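Local coordinates for beta-lactamase (Francisella tularensis subsp. tularensis, PDB 3P09), which probably hydrolyses the amide bond of beta-lactam antibiotics to give substituted beta-amino acids, as a class A beta-lactamase linked to antibiotic resistance, at residues A106-G110 against K111-I115; N144-I147 against K148-D152; K199-F202 against I203-Q207; A277-L280 against I281-L285. All coordinates share one frame; numbering follows the deposited sequence.

Contact 1. Residues A106-G110 against K111-I115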
loop_
_atom_site.group_PDB
_atom_site.type_symbol
_atom_site.label_atom_id
_atom_site.label_comp_id
_atom_site.label_asym_id
_atom_site.label_seq_id
_atom_site.Cartn_x
_atom_site.Cartn_y
_atom_site.Cartn_z
ATOM N N ALA A 106 -1.675 -14.103 -15.141
ATOM C CA ALA A 106 -1.358 -15.458 -15.561
ATOM C C ALA A 106 -2.523 -16.111 -16.304
ATOM O O ALA A 106 -2.332 -17.087 -17.033
ATOM C CB ALA A 106 -0.944 -16.312 -14.354
ATOM N N LYS A 107 -3.734 -15.600 -16.106
ATOM C CA LYS A 107 -4.890 -16.170 -16.797
ATOM C C LYS A 107 -5.131 -15.494 -18.153
ATOM O O LYS A 107 -6.101 -15.802 -18.842
ATOM C CB LYS A 107 -6.153 -16.060 -15.931
ATOM C CG LYS A 107 -6.008 -16.637 -14.522
ATOM C CD LYS A 107 -7.382 -16.754 -13.851
ATOM C CE LYS A 107 -7.284 -17.418 -12.489
ATOM N NZ LYS A 107 -8.636 -17.709 -11.914
ATOM N N ASN A 108 -4.245 -14.587 -18.544
ATOM C CA ASN A 108 -4.496 -13.781 -19.739
ATOM C C ASN A 108 -3.329 -13.685 -20.720
ATOM O O ASN A 108 -3.278 -12.764 -21.543
ATOM C CB ASN A 108 -4.935 -12.377 -19.326
ATOM C CG ASN A 108 -6.321 -12.364 -18.730
ATOM O OD1 ASN A 108 -7.316 -12.328 -19.455
ATOM N ND2 ASN A 108 -6.398 -12.415 -17.400
ATOM N N VAL A 109 -2.400 -14.632 -20.636
ATOM C CA VAL A 109 -1.260 -14.648 -21.545
ATOM C C VAL A 109 -1.746 -14.897 -22.972
ATOM O O VAL A 109 -2.547 -15.805 -23.212
ATOM C CB VAL A 109 -0.226 -15.703 -21.111
ATOM C CG1 VAL A 109 0.869 -15.846 -22.159
ATOM C CG2 VAL A 109 0.368 -15.305 -19.748
ATOM N N GLY A 110 -1.295 -14.060 -23.902
ATOM C CA GLY A 110 -1.703 -14.167 -25.294
ATOM C C GLY A 110 -2.992 -13.415 -25.572
ATOM O O GLY A 110 -3.468 -13.401 -26.707
ATOM N N LYS A 111 -3.564 -12.805 -24.535
ATOM C CA LYS A 111 -4.731 -11.942 -24.700
ATOM C C LYS A 111 -4.354 -10.511 -24.299
ATOM O O LYS A 111 -3.171 -10.199 -24.108
ATOM C CB LYS A 111 -5.894 -12.407 -23.825
ATOM C CG LYS A 111 -6.335 -13.861 -23.998
ATOM C CD LYS A 111 -7.397 -14.207 -22.946
ATOM C CE LYS A 111 -8.091 -15.525 -23.236
ATOM N NZ LYS A 111 -9.299 -15.718 -22.374
ATOM N N THR A 112 -5.355 -9.646 -24.157
ATOM C CA THR A 112 -5.090 -8.278 -23.729
ATOM C C THR A 112 -5.922 -7.941 -22.510
ATOM O O THR A 112 -6.973 -8.526 -22.294
ATOM C CB THR A 112 -5.452 -7.241 -24.808
ATOM O OG1 THR A 112 -6.866 -7.285 -25.041
ATOM C CG2 THR A 112 -4.699 -7.510 -26.111
ATOM N N LEU A 113 -5.443 -6.980 -21.734
ATOM C CA LEU A 113 -6.163 -6.440 -20.584
ATOM C C LEU A 113 -6.137 -4.910 -20.705
ATOM O O LEU A 113 -5.148 -4.346 -21.189
ATOM C CB LEU A 113 -5.475 -6.865 -19.280
ATOM C CG LEU A 113 -5.647 -8.324 -18.838
ATOM C CD1 LEU A 113 -4.878 -8.582 -17.526
ATOM C CD2 LEU A 113 -7.119 -8.628 -18.650
ATOM N N THR A 114 -7.205 -4.233 -20.283
ATOM C CA THR A 114 -7.180 -2.768 -20.279
ATOM C C THR A 114 -6.270 -2.274 -19.153
ATOM O O THR A 114 -5.977 -3.011 -18.216
ATOM C CB THR A 114 -8.563 -2.160 -20.055
ATOM O OG1 THR A 114 -9.006 -2.492 -18.738
ATOM C CG2 THR A 114 -9.565 -2.683 -21.084
ATOM N N ILE A 115 -5.825 -1.024 -19.247
ATOM C CA ILE A 115 -5.078 -0.407 -18.151
ATOM C C ILE A 115 -5.868 -0.509 -16.838
ATOM O O ILE A 115 -5.307 -0.823 -15.780
ATOM C CB ILE A 115 -4.759 1.068 -18.478
ATOM C CG1 ILE A 115 -3.701 1.159 -19.589
ATOM C CG2 ILE A 115 -4.327 1.835 -17.222
ATOM C CD1 ILE A 115 -2.291 0.772 -19.151
HETATM O O HOH W 1 -8.075 -17.178 -20.199
HETATM O O HOH W 2 -9.541 -13.894 -19.598
HETATM O O HOH W 3 -8.398 -10.680 -21.472
#
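N108 meets both K111 and L113 as the chain reverses through a type II beta turn from N108 to K111. The turn is closed by K111 N donating to N108 O over 3.0 Å. G110, with positive phi (87°), takes the third position, where a CB would press on the preceding carbonyl oxygen; glycine avoids this.

The N108 amide lies across the L113 side chain at about a right angle, with OD1 3.8 Å from L113 CD2. CG of N108 sits beside its own backbone N (chi1 -71°), which lays the amide against L113. An amide suits this place because its two ends do different work: ND2 donates to the carbonyl oxygen of I104, fixing the rotation of the group, while OD1 accepts from two waters. One of these waters, 2.8 Å from OD1, also donates to T112 O at 2.7 Å and so links the turn to the strand.

K111 runs extended beyond CG and passes N108 with its CD 4.0 Å from OD1. Its ammonium group is joined to the loop through water: one water bridges NZ to K107 O, and a second, held only weakly by NZ, donates to N108 OD1. A long flexible lysine suits this solvent-exposed position, where its ammonium group can be hydrated.

L113 is buried and also packs on I91 and I104. Strand 112-114 pairs antiparallel with strand 88-90, V109 rests against helix 93-96, and T114 caps the start of helix 115-123.

Contact 2. Residues N144-I147 against K148-D152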
loop_
_atom_site.group_PDB
_atom_site.type_symbol
_atom_site.label_atom_id
_atom_site.label_comp_id
_atom_site.label_asym_id
_atom_site.label_seq_id
_atom_site.Cartn_x
_atom_site.Cartn_y
_atom_site.Cartn_z
ATOM N N ASN A 144 8.383 8.145 -9.727
ATOM C CA ASN A 144 8.982 8.980 -8.688
ATOM C C ASN A 144 8.624 10.462 -8.830
ATOM O O ASN A 144 8.426 11.150 -7.836
ATOM C CB ASN A 144 10.490 8.781 -8.645
ATOM C CG ASN A 144 10.867 7.431 -8.085
ATOM O OD1 ASN A 144 10.405 7.046 -7.011
ATOM N ND2 ASN A 144 11.681 6.686 -8.823
ATOM N N LYS A 145 8.533 10.951 -10.065
ATOM C CA LYS A 145 8.003 12.299 -10.283
ATOM C C LYS A 145 6.591 12.440 -9.701
ATOM O O LYS A 145 6.271 13.420 -9.034
ATOM C CB LYS A 145 8.003 12.656 -11.778
ATOM C CG LYS A 145 9.399 12.919 -12.336
ATOM C CD LYS A 145 9.364 13.599 -13.712
ATOM C CE LYS A 145 8.986 12.630 -14.827
ATOM N NZ LYS A 145 8.973 13.284 -16.173
ATOM N N PHE A 146 5.738 11.457 -9.954
ATOM C CA PHE A 146 4.385 11.529 -9.415
ATOM C C PHE A 146 4.374 11.507 -7.885
ATOM O O PHE A 146 3.662 12.280 -7.244
ATOM C CB PHE A 146 3.499 10.413 -9.973
ATOM C CG PHE A 146 2.113 10.421 -9.403
ATOM C CD1 PHE A 146 1.188 11.372 -9.820
ATOM C CD2 PHE A 146 1.732 9.494 -8.457
ATOM C CE1 PHE A 146 -0.087 11.400 -9.295
ATOM C CE2 PHE A 146 0.451 9.511 -7.933
ATOM C CZ PHE A 146 -0.458 10.470 -8.350
ATOM N N ILE A 147 5.174 10.626 -7.300
ATOM C CA ILE A 147 5.289 10.562 -5.849
ATOM C C ILE A 147 5.682 11.937 -5.266
ATOM O O ILE A 147 5.108 12.397 -4.269
ATOM C CB ILE A 147 6.283 9.456 -5.450
ATOM C CG1 ILE A 147 5.705 8.095 -5.842
ATOM C CG2 ILE A 147 6.571 9.472 -3.963
ATOM C CD1 ILE A 147 6.652 6.945 -5.603
ATOM N N LYS A 148 6.635 12.608 -5.902
ATOM C CA LYS A 148 7.004 13.956 -5.467
ATOM C C LYS A 148 5.836 14.944 -5.611
ATOM O O LYS A 148 5.634 15.800 -4.755
ATOM C CB LYS A 148 8.245 14.454 -6.222
ATOM C CG LYS A 148 9.546 13.890 -5.654
ATOM C CD LYS A 148 10.606 13.678 -6.729
ATOM C CE LYS A 148 11.716 12.764 -6.208
ATOM N NZ LYS A 148 12.531 12.144 -7.292
ATOM N N LYS A 149 5.065 14.816 -6.685
ATOM C CA LYS A 149 3.893 15.673 -6.896
ATOM C C LYS A 149 2.876 15.530 -5.761
ATOM O O LYS A 149 2.173 16.492 -5.422
ATOM C CB LYS A 149 3.235 15.350 -8.240
ATOM C CG LYS A 149 2.089 16.276 -8.636
ATOM C CD LYS A 149 1.478 15.826 -9.966
ATOM C CE LYS A 149 0.267 16.678 -10.351
ATOM N NZ LYS A 149 -0.304 16.287 -11.679
ATOM N N LEU A 150 2.795 14.323 -5.190
ATOM C CA LEU A 150 1.934 14.051 -4.040
ATOM C C LEU A 150 2.379 14.773 -2.779
ATOM O O LEU A 150 1.616 14.859 -1.814
ATOM C CB LEU A 150 1.887 12.551 -3.733
ATOM C CG LEU A 150 0.910 11.671 -4.505
ATOM C CD1 LEU A 150 1.017 10.237 -4.009
ATOM C CD2 LEU A 150 -0.518 12.179 -4.353
ATOM N N GLY A 151 3.612 15.279 -2.774
ATOM C CA GLY A 151 4.159 15.905 -1.583
ATOM C C GLY A 151 5.000 14.945 -0.753
ATOM O O GLY A 151 5.398 15.266 0.370
ATOM N N ASP A 152 5.282 13.773 -1.318
ATOM C CA ASP A 152 6.024 12.726 -0.618
ATOM C C ASP A 152 7.512 12.788 -0.945
ATOM O O ASP A 152 7.930 12.397 -2.035
ATOM C CB ASP A 152 5.475 11.348 -1.009
ATOM C CG ASP A 152 6.132 10.214 -0.233
ATOM O OD1 ASP A 152 7.214 10.444 0.353
ATOM O OD2 ASP A 152 5.569 9.095 -0.206
#
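F146 has CG anti to its backbone N (chi1 178°), whereas L150 has CG beside its own N (chi1 -84°); together these torsions bring the ring and the leucine branch to the same side of the helix. CE2 of F146 lies 4.0 Å from L150 CD1, an apolar i to i+4 contact suited to two buried residues. I147 touches through its CG2 methyl, which meets D152 CB at 3.7 Å, the two side chains lying side by side and pointing the same way.

The backbone here ends helix 140-149 in a Schellman motif. L150 N still donates to F146 O at 3.0 Å, but D152 N reaches back to I147 O at 3.3 Å, and G151 N bonds K148 O at 2.9 Å. G151 has a positive phi, at which glycine escapes the clash a CB would make with the preceding carbonyl oxygen.

K148 bends partway along its chain, and its methylenes follow the carbonyl of N144, with CD 3.5 Å from N144 O. The lysine can thus lie along the exposed helix side, while the N144 amide donates from ND2 to I157 O. Although D152 is buried, its carboxylate is bonded at both oxygens, OD1 by D154 N and OD2 with T155 OG1; the nearby D184 carboxylate could raise its pKa.

Inward, F146 and I147 pack on helix 66-80, where K149 also forms a salt bridge with D76, while F146, L150 and D152 touch helix 178-190.

Contact 3. Residues K199-F202 against I203-Q207; sequences KDIF and IKYLQ
F202, I203 and I201 carry this i to i+4 packing within helix 196-208, part of the helical portion of the class A beta-lactamase fold. F202 projects from the buried side, its CG swung opposite the backbone N (chi1 -180°). L206 CG lies over one ring face, offset toward the rim, and L206 CD1 comes 3.4 Å from F202 CE2. A flat aromatic suits this place because the rest of its broad apolar surface packs on F68 and L75 of helix 66-80 and L188 of helix 178-190.

I203 N bonds K199 O of the preceding turn at 2.9 Å. Its CG1 branch also lies against that carbonyl, 3.4 Å from K199 O, while its apolar surface meets W246 of strand 239-246.

I201 lies alongside Y205, both pointing the same way. Tyrosine pairs an apolar ring with a polar end: OH hydrogen-bonds with S116 OG and N119 ND2, which holds the ring beside the isoleucine. The packing is tight, with I201 CG2 3.3 Å from Y205 CE2, and over one face of that ring, offset toward the rim, sits I201 O, 3.3 Å from Y205 CD2.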
loop_
_atom_site.group_PDB
_atom_site.type_symbol
_atom_site.label_atom_id
_atom_site.label_comp_id
_atom_site.label_asym_id
_atom_site.label_seq_id
_atom_site.Cartn_x
_atom_site.Cartn_y
_atom_site.Cartn_z
ATOM N N LYS A 199 -10.894 9.589 -8.019
ATOM C CA LYS A 199 -10.908 9.190 -6.615
ATOM C C LYS A 199 -11.818 7.971 -6.407
ATOM O O LYS A 199 -11.436 7.001 -5.753
ATOM C CB LYS A 199 -11.336 10.354 -5.706
ATOM C CG LYS A 199 -10.261 11.435 -5.588
ATOM C CD LYS A 199 -10.575 12.456 -4.507
ATOM C CE LYS A 199 -11.470 13.552 -5.014
ATOM N NZ LYS A 199 -11.277 14.770 -4.175
ATOM N N ASP A 200 -13.019 8.019 -6.974
ATOM C CA ASP A 200 -13.977 6.941 -6.770
ATOM C C ASP A 200 -13.421 5.612 -7.308
ATOM O O ASP A 200 -13.617 4.547 -6.725
ATOM C CB ASP A 200 -15.318 7.296 -7.419
ATOM C CG ASP A 200 -16.082 8.373 -6.642
ATOM O OD1 ASP A 200 -15.751 8.610 -5.457
ATOM O OD2 ASP A 200 -17.018 8.980 -7.213
ATOM N N ILE A 201 -12.697 5.690 -8.411
ATOM C CA ILE A 201 -12.114 4.502 -9.029
ATOM C C ILE A 201 -11.025 3.934 -8.144
ATOM O O ILE A 201 -10.936 2.714 -7.924
ATOM C CB ILE A 201 -11.527 4.855 -10.420
ATOM C CG1 ILE A 201 -12.675 5.129 -11.409
ATOM C CG2 ILE A 201 -10.635 3.728 -10.925
ATOM C CD1 ILE A 201 -12.236 5.747 -12.733
ATOM N N PHE A 202 -10.189 4.828 -7.626
ATOM C CA PHE A 202 -9.117 4.435 -6.729
ATOM C C PHE A 202 -9.680 3.739 -5.489
ATOM O O PHE A 202 -9.226 2.667 -5.085
ATOM C CB PHE A 202 -8.319 5.679 -6.339
ATOM C CG PHE A 202 -7.170 5.410 -5.408
ATOM C CD1 PHE A 202 -6.012 4.809 -5.875
ATOM C CD2 PHE A 202 -7.236 5.799 -4.077
ATOM C CE1 PHE A 202 -4.940 4.579 -5.028
ATOM C CE2 PHE A 202 -6.171 5.572 -3.215
ATOM C CZ PHE A 202 -5.019 4.964 -3.690
ATOM N N ILE A 203 -10.674 4.365 -4.883
ATOM C CA ILE A 203 -11.324 3.817 -3.702
ATOM C C ILE A 203 -11.907 2.432 -3.972
ATOM O O ILE A 203 -11.750 1.515 -3.170
ATOM C CB ILE A 203 -12.447 4.759 -3.243
ATOM C CG1 ILE A 203 -11.833 5.966 -2.522
ATOM C CG2 ILE A 203 -13.444 4.022 -2.356
ATOM C CD1 ILE A 203 -12.814 7.117 -2.302
ATOM N N LYS A 204 -12.580 2.277 -5.106
ATOM C CA LYS A 204 -13.156 0.977 -5.446
ATOM C C LYS A 204 -12.084 -0.120 -5.595
ATOM O O LYS A 204 -12.269 -1.245 -5.124
ATOM C CB LYS A 204 -14.047 1.081 -6.691
ATOM C CG LYS A 204 -14.776 -0.209 -7.082
ATOM C CD LYS A 204 -15.636 -0.751 -5.940
ATOM C CE LYS A 204 -16.709 -1.727 -6.431
ATOM N NZ LYS A 204 -16.149 -2.992 -6.991
ATOM N N TYR A 205 -10.960 0.195 -6.237
ATOM C CA TYR A 205 -9.870 -0.787 -6.325
ATOM C C TYR A 205 -9.432 -1.262 -4.937
ATOM O O TYR A 205 -9.232 -2.456 -4.693
ATOM C CB TYR A 205 -8.622 -0.194 -6.977
ATOM C CG TYR A 205 -8.677 0.175 -8.442
ATOM C CD1 TYR A 205 -9.278 -0.644 -9.389
ATOM C CD2 TYR A 205 -8.062 1.347 -8.879
ATOM C CE1 TYR A 205 -9.285 -0.274 -10.751
ATOM C CE2 TYR A 205 -8.060 1.717 -10.209
ATOM C CZ TYR A 205 -8.663 0.909 -11.144
ATOM O OH TYR A 205 -8.629 1.341 -12.463
ATOM N N LEU A 206 -9.214 -0.309 -4.042
ATOM C CA LEU A 206 -8.736 -0.619 -2.698
ATOM C C LEU A 206 -9.742 -1.475 -1.935
ATOM O O LEU A 206 -9.371 -2.385 -1.178
ATOM C CB LEU A 206 -8.482 0.677 -1.935
ATOM C CG LEU A 206 -7.274 1.506 -2.370
ATOM C CD1 LEU A 206 -7.275 2.779 -1.543
ATOM C CD2 LEU A 206 -5.965 0.731 -2.201
ATOM N N GLN A 207 -11.022 -1.169 -2.120
ATOM C CA GLN A 207 -12.084 -1.943 -1.494
ATOM C C GLN A 207 -12.233 -3.350 -2.068
ATOM O O GLN A 207 -12.713 -4.257 -1.382
ATOM C CB GLN A 207 -13.421 -1.194 -1.582
ATOM C CG GLN A 207 -13.440 0.100 -0.746
ATOM C CD GLN A 207 -14.749 0.840 -0.866
ATOM O OE1 GLN A 207 -15.489 0.647 -1.820
ATOM N NE2 GLN A 207 -15.045 1.692 0.108
#

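Contact 4. Residues A277-L280 against I281-L285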
loop_
_atom_site.group_PDB
_atom_site.type_symbol
_atom_site.label_atom_id
_atom_site.label_comp_id
_atom_site.label_asym_id
_atom_site.label_seq_id
_atom_site.Cartn_x
_atom_site.Cartn_y
_atom_site.Cartn_z
ATOM N N ALA A 277 -1.922 -4.305 16.757
ATOM C CA ALA A 277 -1.799 -2.859 16.631
ATOM C C ALA A 277 -3.106 -2.262 16.135
ATOM O O ALA A 277 -3.565 -1.243 16.654
ATOM C CB ALA A 277 -0.660 -2.490 15.698
ATOM N N ALA A 278 -3.710 -2.900 15.135
ATOM C CA ALA A 278 -4.971 -2.406 14.571
ATOM C C ALA A 278 -6.099 -2.440 15.592
ATOM O O ALA A 278 -7.002 -1.607 15.563
ATOM C CB ALA A 278 -5.356 -3.204 13.319
ATOM N N LYS A 279 -6.060 -3.417 16.489
ATOM C CA LYS A 279 -7.109 -3.550 17.498
ATOM C C LYS A 279 -6.987 -2.431 18.532
ATOM O O LYS A 279 -7.992 -1.870 18.989
ATOM C CB LYS A 279 -7.031 -4.919 18.175
ATOM C CG LYS A 279 -8.096 -5.151 19.242
ATOM C CD LYS A 279 -9.484 -4.835 18.694
ATOM C CE LYS A 279 -10.556 -5.661 19.384
ATOM N NZ LYS A 279 -10.433 -7.101 19.018
ATOM N N LEU A 280 -5.749 -2.117 18.901
ATOM C CA LEU A 280 -5.491 -1.018 19.816
ATOM C C LEU A 280 -6.060 0.246 19.211
ATOM O O LEU A 280 -6.696 1.049 19.884
ATOM C CB LEU A 280 -3.991 -0.850 20.044
ATOM C CG LEU A 280 -3.346 -1.944 20.895
ATOM C CD1 LEU A 280 -1.829 -1.863 20.848
ATOM C CD2 LEU A 280 -3.849 -1.843 22.333
ATOM N N ILE A 281 -5.834 0.413 17.922
ATOM C CA ILE A 281 -6.247 1.631 17.254
ATOM C C ILE A 281 -7.767 1.705 17.158
ATOM O O ILE A 281 -8.373 2.748 17.427
ATOM C CB ILE A 281 -5.586 1.738 15.884
ATOM C CG1 ILE A 281 -4.079 1.975 16.088
ATOM C CG2 ILE A 281 -6.201 2.872 15.092
ATOM C CD1 ILE A 281 -3.216 1.609 14.911
ATOM N N ALA A 282 -8.380 0.585 16.790
ATOM C CA ALA A 282 -9.831 0.521 16.681
ATOM C C ALA A 282 -10.476 0.875 18.019
ATOM O O ALA A 282 -11.472 1.593 18.061
ATOM C CB ALA A 282 -10.283 -0.874 16.213
ATOM N N ASN A 283 -9.911 0.357 19.106
ATOM C CA ASN A 283 -10.430 0.644 20.438
ATOM C C ASN A 283 -10.336 2.130 20.769
ATOM O O ASN A 283 -11.255 2.710 21.355
ATOM C CB ASN A 283 -9.681 -0.161 21.496
ATOM C CG ASN A 283 -10.023 -1.639 21.458
ATOM O OD1 ASN A 283 -11.012 -2.046 20.845
ATOM N ND2 ASN A 283 -9.211 -2.446 22.128
ATOM N N ASP A 284 -9.216 2.741 20.390
ATOM C CA ASP A 284 -8.984 4.152 20.673
ATOM C C ASP A 284 -9.921 5.035 19.857
ATOM O O ASP A 284 -10.519 5.969 20.383
ATOM C CB ASP A 284 -7.528 4.525 20.405
ATOM C CG ASP A 284 -7.127 5.819 21.092
ATOM O OD1 ASP A 284 -7.423 5.970 22.300
ATOM O OD2 ASP A 284 -6.527 6.685 20.424
ATOM N N LEU A 285 -10.060 4.723 18.572
ATOM C CA LEU A 285 -10.970 5.467 17.715
ATOM C C LEU A 285 -12.392 5.406 18.243
ATOM O O LEU A 285 -13.086 6.425 18.308
ATOM C CB LEU A 285 -10.909 4.940 16.282
ATOM C CG LEU A 285 -9.595 5.285 15.578
ATOM C CD1 LEU A 285 -9.589 4.746 14.161
ATOM C CD2 LEU A 285 -9.354 6.803 15.594
#
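The C-terminal helix 271-289 covers a face of the five-stranded antiparallel sheet in the alpha/beta part of this class A beta-lactamase fold, and residues 277-285 are two and a half of its turns. Successive i to i+4 backbone bonds hold them, as where A282 N donates to A278 O at 2.9 Å.

I281 packs into the core. Its CG1 stands beside its backbone N (chi1 -69°), so this branch runs back along the preceding turn and brings CD1 to 3.4 Å from A277 O. The branched, wholly apolar side chain suits a buried place against I41, L255 and I257 of the sheet. A277 and A278 show why alanine recurs on this side: the small methyls allow close approach, A277 to I39 and to L31 of helix 24-35, A278 to I257. L280 packs on that same N-terminal helix, touching S27 and F28, so the C-terminal helix is held between sheet and helix.

The exposed side carries polar residues. The K279 chain leaves CB trans to N (chi1 -180°) and then bends at chi2 (51°), which brings its methylenes beside the N283 amide; the two side chains pass at a slant, with K279 CD 3.8 Å from N283 OD1. Asparagine and lysine suit a solvent-facing edge, and the amide here also folds back on the backbone. N283 N donates to K279 O at 2.9 Å, and N283 CG lies 3.2 Å from that same oxygen.

In the fold
Following the chain from the N terminus, the four contacts come in series, none nesting or crossing, and each is local, between adjoining segments. Contact 1 closes a tight turn leading into strand 112-114, at the surface. Contact 2 ends helix 140-149, and contact 3 lies along helix 196-208; their centres are about 19 Å apart, and both pack on helices 66-80 and 178-190, which join them. Contact 1 approaches contact 3 to about 5 Å between nearest atoms without touching. Contact 4, in the C-terminal helix, lies about 40 Å from contact 1 between centres, across the molecule, and ties the last helix to the sheet and to helix 24-35.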